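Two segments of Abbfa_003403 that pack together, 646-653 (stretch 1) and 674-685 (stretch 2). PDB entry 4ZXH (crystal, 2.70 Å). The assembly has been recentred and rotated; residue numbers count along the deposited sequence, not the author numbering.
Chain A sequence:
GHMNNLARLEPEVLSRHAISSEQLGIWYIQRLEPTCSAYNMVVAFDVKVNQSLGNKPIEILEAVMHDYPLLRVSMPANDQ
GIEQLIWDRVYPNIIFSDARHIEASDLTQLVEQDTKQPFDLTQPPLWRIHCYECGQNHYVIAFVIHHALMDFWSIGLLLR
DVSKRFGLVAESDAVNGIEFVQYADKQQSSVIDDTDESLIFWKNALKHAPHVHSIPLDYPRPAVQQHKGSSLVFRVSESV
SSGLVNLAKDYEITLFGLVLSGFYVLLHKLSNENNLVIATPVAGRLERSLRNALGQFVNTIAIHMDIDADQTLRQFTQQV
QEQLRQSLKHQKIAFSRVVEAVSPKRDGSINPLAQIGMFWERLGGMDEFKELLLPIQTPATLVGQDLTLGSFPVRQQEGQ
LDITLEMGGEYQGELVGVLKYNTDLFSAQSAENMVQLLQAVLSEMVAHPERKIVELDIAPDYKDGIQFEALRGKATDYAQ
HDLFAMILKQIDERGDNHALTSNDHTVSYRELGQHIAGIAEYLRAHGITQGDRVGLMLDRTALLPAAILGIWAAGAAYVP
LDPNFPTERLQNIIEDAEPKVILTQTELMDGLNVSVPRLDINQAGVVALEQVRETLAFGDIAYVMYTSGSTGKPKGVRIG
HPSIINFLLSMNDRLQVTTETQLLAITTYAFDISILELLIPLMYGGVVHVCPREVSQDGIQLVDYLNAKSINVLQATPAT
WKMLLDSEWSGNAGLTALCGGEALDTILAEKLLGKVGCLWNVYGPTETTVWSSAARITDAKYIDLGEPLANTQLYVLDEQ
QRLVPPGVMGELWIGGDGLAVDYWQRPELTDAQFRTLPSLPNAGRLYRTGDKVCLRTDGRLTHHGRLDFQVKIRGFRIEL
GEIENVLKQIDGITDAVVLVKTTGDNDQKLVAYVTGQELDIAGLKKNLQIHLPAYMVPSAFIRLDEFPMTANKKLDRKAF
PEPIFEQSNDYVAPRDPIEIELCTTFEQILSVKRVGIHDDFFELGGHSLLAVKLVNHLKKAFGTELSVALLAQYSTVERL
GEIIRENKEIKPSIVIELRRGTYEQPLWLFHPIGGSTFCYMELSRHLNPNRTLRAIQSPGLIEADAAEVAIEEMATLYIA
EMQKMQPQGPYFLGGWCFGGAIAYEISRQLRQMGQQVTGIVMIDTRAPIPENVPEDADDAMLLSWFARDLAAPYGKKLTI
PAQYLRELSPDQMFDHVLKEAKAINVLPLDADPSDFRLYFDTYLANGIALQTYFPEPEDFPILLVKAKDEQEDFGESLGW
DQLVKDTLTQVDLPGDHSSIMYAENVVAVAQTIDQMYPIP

Stretch 1 (646-653) NFLLSMND
Stretch 2, residues 674-685: SILELLIPLMYG

Two helical segments can pack without a hydrogen bond between them, through apolar side chains alone or nearly so. The contact between residues 646-653 and 674-685 of Abbfa_003403 illustrates the principle. The first stretch is helical throughout, with backbone angles near -60/-45 and bonds such as Met 651 N to Phe 647 O (2.9 Å) and Asn 652 N to Leu 648 O (2.9 Å). The second has a helix through Ile 675-Leu 678; residues 680-683 keep helical phi/psi without the regular bonds, and Tyr 684 (-128/-1) and Gly 685 (103/2) leave that conformation. The axes approach to 10.8 Å with a crossing angle of -71°; the nearest CA atoms are Leu 648 CA and Ile 680 CA, 6.6 Å apart.

Leu 648 has the largest covered area, 97 Å². Its CA-to-CB bond points sideways, and its rotamer is m,t (chi1 -74°, chi2 170°). Leu 676 and Ile 680 lie nearer CD2, with Leu 648 CD2 4.1 Å from both Leu 676 CD1 and Ile 680 CB; Leu 679 lies nearer CD1, with Leu 648 CD1 4.2 Å from Leu 679 CD1. Met 683 SD is within reach of both methyls, closest to Leu 648 CD1 at 3.7 Å. Ile 680, extended in the t,t rotamer, also reaches the opposing backbone: Ile 680 CD1 is 3.6 Å from Leu 648 O and 4.0 Å from Asn 652 N. It makes a side-chain contact as well, Ile 680 CD1 to Met 651 CB at 4.2 Å.

Along the first helix, Phe 647 (chi1 163°, chi2 72°) brings the edge of its ring to Leu 676, with Phe 647 CE2 3.9 Å from Leu 676 CB. Leu 676 (t,p) touches three residues of the first helix, Phe 647, Leu 648 and Met 651; Leu 676 CD1 lies 4.0 Å from Met 651 CB.

Tyr 684, with 57 Å² covered, closes the other end of the contact. Its CA-to-CB bond points toward the first helix, and chi1 of -65° with chi2 of -76° brings the ring to Asn 652 and the hydroxyl to Leu 649. Asn 652 (chi1 -176°, chi2 66°) places OD1 over one ring face; this oxygen is hydrogen-bonded elsewhere in the structure. Although Asn 652 ND2 approaches Tyr 684 OH to 3.3 Å, the angle is too poor for a hydrogen bond. Leu 649 CD2 lies 3.6 Å from Tyr 684 OH and 4.0 Å from Met 683 CE, even though the Leu 649 CA-to-CB bond points away. Proximity of polar atoms is thus no proof of bonding, and here apolar packing dominates the 472 Å² buried.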

# COMPACT_ATOMS: atom_id res chain seq x y z
N ASN A 646 -3.00 -38.87 22.64
CA ASN A 646 -2.21 -37.69 22.98
C ASN A 646 -2.92 -36.40 22.59
O ASN A 646 -2.98 -35.45 23.37
CB ASN A 646 -0.85 -37.73 22.30
CG ASN A 646 -0.00 -36.52 22.63
OD1 ASN A 646 0.52 -36.38 23.73
ND2 ASN A 646 0.10 -35.61 21.67
N PHE A 647 -3.44 -36.37 21.37
CA PHE A 647 -4.17 -35.22 20.88
C PHE A 647 -5.41 -34.92 21.72
O PHE A 647 -5.59 -33.81 22.20
CB PHE A 647 -4.57 -35.44 19.43
CG PHE A 647 -5.65 -34.51 18.95
CD1 PHE A 647 -5.39 -33.17 18.72
CD2 PHE A 647 -6.93 -34.98 18.71
CE1 PHE A 647 -6.37 -32.32 18.27
CE2 PHE A 647 -7.93 -34.14 18.26
CZ PHE A 647 -7.65 -32.81 18.05
N LEU A 648 -6.26 -35.93 21.88
CA LEU A 648 -7.53 -35.79 22.58
C LEU A 648 -7.35 -35.30 24.00
O LEU A 648 -8.04 -34.37 24.43
CB LEU A 648 -8.29 -37.12 22.58
CG LEU A 648 -8.88 -37.41 21.20
CD1 LEU A 648 -9.42 -38.82 21.09
CD2 LEU A 648 -9.96 -36.39 20.89
N LEU A 649 -6.41 -35.91 24.73
CA LEU A 649 -6.15 -35.49 26.11
C LEU A 649 -5.62 -34.07 26.18
O LEU A 649 -5.98 -33.29 27.07
CB LEU A 649 -5.16 -36.44 26.79
CG LEU A 649 -5.67 -37.85 27.12
CD1 LEU A 649 -4.59 -38.63 27.84
CD2 LEU A 649 -6.93 -37.76 27.97
N SER A 650 -4.75 -33.72 25.23
CA SER A 650 -4.17 -32.39 25.16
C SER A 650 -5.28 -31.37 24.93
O SER A 650 -5.31 -30.29 25.52
CB SER A 650 -3.15 -32.31 24.02
OG SER A 650 -2.17 -31.31 24.25
N MET A 651 -6.22 -31.74 24.07
CA MET A 651 -7.32 -30.86 23.74
C MET A 651 -8.22 -30.68 24.95
O MET A 651 -8.74 -29.59 25.19
CB MET A 651 -8.10 -31.40 22.54
CG MET A 651 -7.50 -30.93 21.22
SD MET A 651 -7.48 -29.11 21.03
CE MET A 651 -5.82 -28.92 20.49
N ASN A 652 -8.38 -31.75 25.73
CA ASN A 652 -9.23 -31.65 26.91
C ASN A 652 -8.72 -30.66 27.94
O ASN A 652 -9.53 -30.08 28.66
CB ASN A 652 -9.41 -33.00 27.57
CG ASN A 652 -10.36 -32.92 28.75
OD1 ASN A 652 -11.55 -32.66 28.56
ND2 ASN A 652 -9.84 -33.12 29.97
N ASP A 653 -7.40 -30.47 28.03
CA ASP A 653 -6.79 -29.49 28.96
C ASP A 653 -7.34 -28.10 28.68
O ASP A 653 -7.57 -27.31 29.60
CB ASP A 653 -5.26 -29.47 28.83
CG ASP A 653 -4.59 -30.70 29.43
OD1 ASP A 653 -5.18 -31.34 30.32
OD2 ASP A 653 -3.45 -31.00 29.00
N SER A 674 -12.64 -34.03 12.42
CA SER A 674 -13.90 -34.60 12.87
C SER A 674 -13.69 -35.58 14.02
O SER A 674 -14.59 -35.79 14.84
CB SER A 674 -14.59 -35.33 11.72
OG SER A 674 -13.86 -36.49 11.39
N ILE A 675 -12.51 -36.19 14.06
CA ILE A 675 -12.10 -37.04 15.17
C ILE A 675 -12.39 -36.41 16.55
O ILE A 675 -12.94 -37.06 17.43
CB ILE A 675 -10.59 -37.40 15.04
CG1 ILE A 675 -10.44 -38.68 14.24
CG2 ILE A 675 -9.92 -37.61 16.37
CD1 ILE A 675 -11.19 -39.82 14.86
N LEU A 676 -12.02 -35.14 16.72
CA LEU A 676 -12.26 -34.41 17.96
C LEU A 676 -13.75 -34.25 18.25
O LEU A 676 -14.20 -34.36 19.39
CB LEU A 676 -11.62 -33.02 17.90
CG LEU A 676 -11.95 -32.06 19.04
CD1 LEU A 676 -11.29 -32.52 20.33
CD2 LEU A 676 -11.54 -30.66 18.69
N GLU A 677 -14.51 -33.98 17.19
CA GLU A 677 -15.94 -33.70 17.29
C GLU A 677 -16.74 -34.94 17.63
O GLU A 677 -17.72 -34.88 18.38
CB GLU A 677 -16.45 -33.11 15.97
CG GLU A 677 -15.59 -32.00 15.38
CD GLU A 677 -16.15 -31.48 14.07
OE1 GLU A 677 -17.13 -32.08 13.55
OE2 GLU A 677 -15.61 -30.49 13.54
N LEU A 678 -16.34 -36.07 17.07
CA LEU A 678 -17.09 -37.31 17.24
C LEU A 678 -16.73 -38.10 18.50
O LEU A 678 -17.47 -38.97 18.92
CB LEU A 678 -16.91 -38.18 15.99
CG LEU A 678 -17.38 -37.55 14.67
CD1 LEU A 678 -16.95 -38.39 13.45
CD2 LEU A 678 -18.91 -37.30 14.65
N LEU A 679 -15.60 -37.79 19.13
CA LEU A 679 -15.12 -38.61 20.23
C LEU A 679 -15.05 -37.92 21.58
O LEU A 679 -15.50 -38.46 22.58
CB LEU A 679 -13.74 -39.17 19.91
CG LEU A 679 -13.66 -40.17 18.76
CD1 LEU A 679 -12.24 -40.71 18.65
CD2 LEU A 679 -14.68 -41.28 18.95
N ILE A 680 -14.48 -36.72 21.62
CA ILE A 680 -14.08 -36.19 22.91
C ILE A 680 -15.22 -35.98 23.93
O ILE A 680 -14.95 -36.03 25.13
CB ILE A 680 -13.29 -34.86 22.77
CG1 ILE A 680 -12.38 -34.67 23.99
CG2 ILE A 680 -14.20 -33.67 22.55
CD1 ILE A 680 -11.49 -33.45 23.94
N PRO A 681 -16.49 -35.79 23.50
CA PRO A 681 -17.42 -35.74 24.63
C PRO A 681 -17.69 -37.14 25.16
O PRO A 681 -18.00 -37.29 26.34
CB PRO A 681 -18.70 -35.13 24.03
CG PRO A 681 -18.28 -34.56 22.70
CD PRO A 681 -17.16 -35.43 22.23
N LEU A 682 -17.57 -38.15 24.30
CA LEU A 682 -17.81 -39.53 24.73
C LEU A 682 -16.77 -39.97 25.77
O LEU A 682 -17.08 -40.78 26.64
CB LEU A 682 -17.78 -40.47 23.54
CG LEU A 682 -18.84 -40.24 22.48
CD1 LEU A 682 -18.61 -41.24 21.36
CD2 LEU A 682 -20.23 -40.39 23.06
N MET A 683 -15.56 -39.45 25.68
CA MET A 683 -14.55 -39.70 26.71
C MET A 683 -14.94 -39.17 28.10
O MET A 683 -14.38 -39.59 29.12
CB MET A 683 -13.20 -39.09 26.29
CG MET A 683 -12.49 -39.79 25.13
SD MET A 683 -11.21 -38.75 24.34
CE MET A 683 -10.25 -38.20 25.75
N TYR A 684 -15.90 -38.25 28.16
CA TYR A 684 -16.18 -37.61 29.45
C TYR A 684 -17.65 -37.63 29.90
O TYR A 684 -17.97 -37.14 30.99
CB TYR A 684 -15.64 -36.17 29.40
CG TYR A 684 -14.14 -36.15 29.27
CD1 TYR A 684 -13.33 -36.43 30.37
CD2 TYR A 684 -13.52 -35.90 28.05
CE1 TYR A 684 -11.95 -36.45 30.28
CE2 TYR A 684 -12.13 -35.91 27.94
CZ TYR A 684 -11.36 -36.19 29.07
OH TYR A 684 -9.99 -36.22 29.00
N GLY A 685 -18.52 -38.21 29.08
CA GLY A 685 -19.90 -38.42 29.48
C GLY A 685 -20.90 -37.45 28.88
O GLY A 685 -22.10 -37.50 29.18